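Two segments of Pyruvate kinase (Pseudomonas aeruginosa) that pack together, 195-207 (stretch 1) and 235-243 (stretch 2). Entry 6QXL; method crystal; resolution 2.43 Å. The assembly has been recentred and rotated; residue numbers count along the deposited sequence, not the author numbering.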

# COMPACT_ATOMS: atom_id res chain seq x y z
N PHE A 195 -13.07 -22.20 -29.64
CA PHE A 195 -11.77 -22.03 -30.33
C PHE A 195 -11.59 -20.71 -31.04
O PHE A 195 -10.93 -20.67 -32.06
CB PHE A 195 -11.50 -23.21 -31.35
CG PHE A 195 -11.28 -24.53 -30.74
CD1 PHE A 195 -10.15 -24.90 -30.05
CD2 PHE A 195 -12.37 -25.45 -30.69
CE1 PHE A 195 -10.07 -26.15 -29.38
CE2 PHE A 195 -12.29 -26.69 -30.05
CZ PHE A 195 -11.14 -27.02 -29.46
N PRO A 196 -12.16 -19.60 -30.56
CA PRO A 196 -11.83 -18.34 -31.22
C PRO A 196 -10.39 -17.95 -30.96
O PRO A 196 -9.84 -18.26 -29.90
CB PRO A 196 -12.79 -17.34 -30.56
CG PRO A 196 -13.03 -17.89 -29.23
CD PRO A 196 -12.99 -19.36 -29.35
N ARG A 197 -9.78 -17.27 -31.92
CA ARG A 197 -8.40 -16.82 -31.82
C ARG A 197 -8.29 -15.32 -31.66
O ARG A 197 -7.31 -14.89 -31.03
CB ARG A 197 -7.63 -17.27 -33.05
CG ARG A 197 -7.35 -18.82 -32.85
CD ARG A 197 -6.50 -19.44 -33.95
NE ARG A 197 -5.83 -20.68 -33.54
CZ ARG A 197 -5.70 -21.81 -34.28
NH1 ARG A 197 -6.33 -21.90 -35.44
NH2 ARG A 197 -5.05 -22.86 -33.80
N ASP A 198 -9.22 -14.54 -32.17
CA ASP A 198 -9.13 -13.08 -31.99
C ASP A 198 -10.50 -12.46 -32.13
O ASP A 198 -11.46 -13.13 -32.43
CB ASP A 198 -8.15 -12.46 -33.01
CG ASP A 198 -8.47 -12.82 -34.43
OD1 ASP A 198 -9.62 -13.11 -34.78
OD2 ASP A 198 -7.52 -12.77 -35.21
N ALA A 199 -10.56 -11.17 -31.88
CA ALA A 199 -11.82 -10.43 -31.95
C ALA A 199 -12.59 -10.67 -33.24
O ALA A 199 -13.83 -10.68 -33.19
CB ALA A 199 -11.57 -8.93 -31.74
N LYS A 200 -11.91 -10.88 -34.36
CA LYS A 200 -12.62 -11.10 -35.64
C LYS A 200 -13.57 -12.30 -35.56
O LYS A 200 -14.72 -12.23 -35.99
CB LYS A 200 -11.65 -11.28 -36.81
CG LYS A 200 -10.70 -10.14 -37.08
CD LYS A 200 -9.55 -10.55 -38.02
CE LYS A 200 -8.41 -9.52 -38.14
NZ LYS A 200 -8.81 -8.29 -38.89
N ASP A 201 -13.12 -13.38 -34.97
CA ASP A 201 -13.91 -14.61 -34.85
C ASP A 201 -15.19 -14.35 -34.06
O ASP A 201 -16.27 -14.86 -34.42
CB ASP A 201 -13.11 -15.73 -34.21
CG ASP A 201 -11.84 -16.09 -35.00
OD1 ASP A 201 -11.84 -15.83 -36.24
OD2 ASP A 201 -10.89 -16.65 -34.46
N MET A 202 -15.10 -13.52 -33.02
CA MET A 202 -16.26 -13.18 -32.22
C MET A 202 -17.19 -12.19 -32.93
O MET A 202 -18.41 -12.28 -32.77
CB MET A 202 -15.85 -12.59 -30.86
CG MET A 202 -15.14 -13.54 -29.91
SD MET A 202 -15.95 -15.11 -29.61
CE MET A 202 -17.43 -14.54 -28.76
N GLU A 203 -16.61 -11.25 -33.68
CA GLU A 203 -17.43 -10.30 -34.45
C GLU A 203 -18.23 -11.02 -35.54
O GLU A 203 -19.41 -10.72 -35.74
CB GLU A 203 -16.57 -9.22 -35.06
CG GLU A 203 -16.14 -8.17 -34.06
CD GLU A 203 -14.80 -7.51 -34.40
OE1 GLU A 203 -14.20 -7.78 -35.46
OE2 GLU A 203 -14.31 -6.71 -33.58
N TYR A 204 -17.59 -11.99 -36.20
CA TYR A 204 -18.27 -12.80 -37.19
C TYR A 204 -19.46 -13.55 -36.56
O TYR A 204 -20.57 -13.55 -37.09
CB TYR A 204 -17.29 -13.79 -37.84
CG TYR A 204 -17.85 -14.59 -39.01
CD1 TYR A 204 -18.95 -14.14 -39.77
CD2 TYR A 204 -17.22 -15.77 -39.42
CE1 TYR A 204 -19.42 -14.87 -40.84
CE2 TYR A 204 -17.69 -16.49 -40.50
CZ TYR A 204 -18.81 -16.06 -41.18
OH TYR A 204 -19.26 -16.72 -42.28
N ALA A 205 -19.22 -14.16 -35.41
CA ALA A 205 -20.29 -14.89 -34.73
C ALA A 205 -21.43 -13.95 -34.32
O ALA A 205 -22.60 -14.33 -34.41
CB ALA A 205 -19.75 -15.63 -33.54
N ARG A 206 -21.08 -12.73 -33.92
CA ARG A 206 -22.09 -11.74 -33.53
C ARG A 206 -22.94 -11.32 -34.73
O ARG A 206 -24.15 -11.18 -34.61
CB ARG A 206 -21.43 -10.52 -32.90
CG ARG A 206 -22.40 -9.69 -32.05
CD ARG A 206 -21.71 -8.51 -31.40
NE ARG A 206 -20.86 -8.86 -30.25
CZ ARG A 206 -21.31 -9.16 -29.02
NH1 ARG A 206 -22.61 -9.20 -28.76
NH2 ARG A 206 -20.47 -9.43 -28.05
N ARG A 207 -22.28 -11.14 -35.88
CA ARG A 207 -22.98 -10.82 -37.13
C ARG A 207 -24.02 -11.88 -37.43
O ARG A 207 -25.20 -11.57 -37.56
CB ARG A 207 -21.95 -10.73 -38.26
CG ARG A 207 -22.32 -9.91 -39.46
CD ARG A 207 -21.10 -9.23 -40.12
NE ARG A 207 -19.87 -10.03 -40.25
CZ ARG A 207 -18.67 -9.72 -39.71
NH1 ARG A 207 -18.45 -8.59 -39.02
NH2 ARG A 207 -17.61 -10.47 -39.96
N ASP A 235 -6.95 -9.45 -24.36
CA ASP A 235 -7.83 -8.30 -24.12
C ASP A 235 -8.69 -7.97 -25.35
O ASP A 235 -9.85 -7.57 -25.22
CB ASP A 235 -7.02 -7.07 -23.67
CG ASP A 235 -6.53 -7.16 -22.22
OD1 ASP A 235 -6.61 -8.25 -21.61
OD2 ASP A 235 -6.04 -6.15 -21.66
N GLY A 236 -8.13 -8.18 -26.54
CA GLY A 236 -8.89 -7.99 -27.77
C GLY A 236 -10.07 -8.93 -27.84
O GLY A 236 -11.20 -8.52 -28.13
N LEU A 237 -9.80 -10.19 -27.55
CA LEU A 237 -10.85 -11.21 -27.55
C LEU A 237 -11.89 -10.95 -26.48
O LEU A 237 -13.08 -11.11 -26.72
CB LEU A 237 -10.19 -12.56 -27.37
CG LEU A 237 -10.97 -13.84 -27.57
CD1 LEU A 237 -11.85 -13.77 -28.80
CD2 LEU A 237 -9.91 -14.94 -27.70
N ILE A 238 -11.45 -10.53 -25.31
CA ILE A 238 -12.38 -10.22 -24.22
C ILE A 238 -13.29 -9.05 -24.59
O ILE A 238 -14.49 -9.09 -24.36
CB ILE A 238 -11.62 -9.92 -22.92
CG1 ILE A 238 -11.01 -11.20 -22.36
CG2 ILE A 238 -12.53 -9.30 -21.87
CD1 ILE A 238 -10.16 -11.04 -21.13
N ARG A 239 -12.71 -8.01 -25.17
CA ARG A 239 -13.49 -6.79 -25.46
C ARG A 239 -14.55 -7.01 -26.51
O ARG A 239 -15.58 -6.34 -26.48
CB ARG A 239 -12.59 -5.64 -25.88
CG ARG A 239 -11.96 -4.99 -24.70
CD ARG A 239 -11.29 -3.71 -25.08
NE ARG A 239 -10.13 -3.53 -24.23
CZ ARG A 239 -8.85 -3.73 -24.59
NH1 ARG A 239 -8.53 -4.24 -25.78
NH2 ARG A 239 -7.90 -3.51 -23.69
N ALA A 240 -14.32 -7.98 -27.39
CA ALA A 240 -15.28 -8.36 -28.41
C ALA A 240 -16.39 -9.26 -27.91
O ALA A 240 -17.20 -9.69 -28.70
CB ALA A 240 -14.54 -9.04 -29.56
N SER A 241 -16.40 -9.59 -26.62
CA SER A 241 -17.38 -10.53 -26.09
C SER A 241 -18.17 -9.88 -24.98
O SER A 241 -17.90 -8.77 -24.58
CB SER A 241 -16.69 -11.78 -25.55
OG SER A 241 -15.62 -12.19 -26.39
N ASP A 242 -19.19 -10.58 -24.52
CA ASP A 242 -19.93 -10.18 -23.35
C ASP A 242 -19.48 -10.97 -22.14
O ASP A 242 -19.63 -10.51 -21.01
CB ASP A 242 -21.42 -10.38 -23.59
CG ASP A 242 -21.89 -9.68 -24.85
OD1 ASP A 242 -21.68 -8.46 -24.96
OD2 ASP A 242 -22.42 -10.35 -25.74
N ALA A 243 -18.95 -12.17 -22.38
CA ALA A 243 -18.49 -13.05 -21.32
C ALA A 243 -17.39 -13.93 -21.85
O ALA A 243 -17.24 -14.07 -23.07
CB ALA A 243 -19.64 -13.87 -20.80

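Two nearly parallel helical segments of one chain pack through a small apolar patch centred on L237 and A240, closed at one end by a salt bridge between R206 and D242. The axes of helix 199-207 and helix 235-239 run in the same direction, 14° apart, and approach to 8.6 Å; together the two stretches bury 440 Å². The backbones come nearest where A199 CA lies 4.6 Å from L237 CA, and the residues around this point include G236, which has no side chain, and A199 and A240, which carry only a methyl group each. A199 CB sits 3.7 Å from G236 O and also 3.7 Å from A240 CB, so the first residue of helix 199-207 rests against a backbone carbonyl of helix 235-239 and against the residue just after that helix.

L237 loses more surface to the contact than any other residue. Its CA-to-CB bond points sideways, but with chi1 t and chi2 p the end of the side chain comes nearer to stretch 1 and fits against the loop leading into helix 199-207 and the first turn of that helix. L237 CD1 lies 3.5 Å from M202 CG, 3.7 Å from D198 O and 4.1 Å from P196 CB, while L237 CD2 lies 4.0 Å from P196 O. The leucine therefore meets carbonyl oxygens as well as apolar carbons, all at van der Waals range.

M202, one turn beyond A199 along the helix, points toward stretch 2 and extends the apolar patch. Its side chain, m at all three chi angles, touches L237 through CG, while M202 CB packs 4.0 Å from A240 CB. At its tip, M202 CE is 3.8 Å from S241 OG. That hydroxyl is turned back into its own stretch, where S241 OG donates a hydrogen bond to L237 O at 2.8 Å.

Beyond M202 by one further turn, R206 also points toward stretch 2 and supplies the polar end of the contact. R206 NH1 and R206 NH2 each donate a hydrogen bond to D242 OD2 at 3.2 Å, so a single carboxylate oxygen is held in a fork by both terminal nitrogens; R206 NH2 adds a weak bond to D242 OD1 at 3.5 Å. The same nitrogen, R206 NH2, makes a weak but nearly straight hydrogen bond to A240 O at 3.3 Å, with an angle of 173°. Both A240 O and D242 OD2 lie at the edge of the guanidinium, near its plane, where N-H groups can address them. The arginine thus ties a backbone carbonyl and an acidic side chain just past helix 235-239 to the neighbouring helix.

The approach to helix 199-207 is braced within its own stretch. D198 occupies the N-cap position, and R197 N donates a hydrogen bond to D201 OD2 at 2.8 Å, linking the loop that borders L237 to the first turn of the helix.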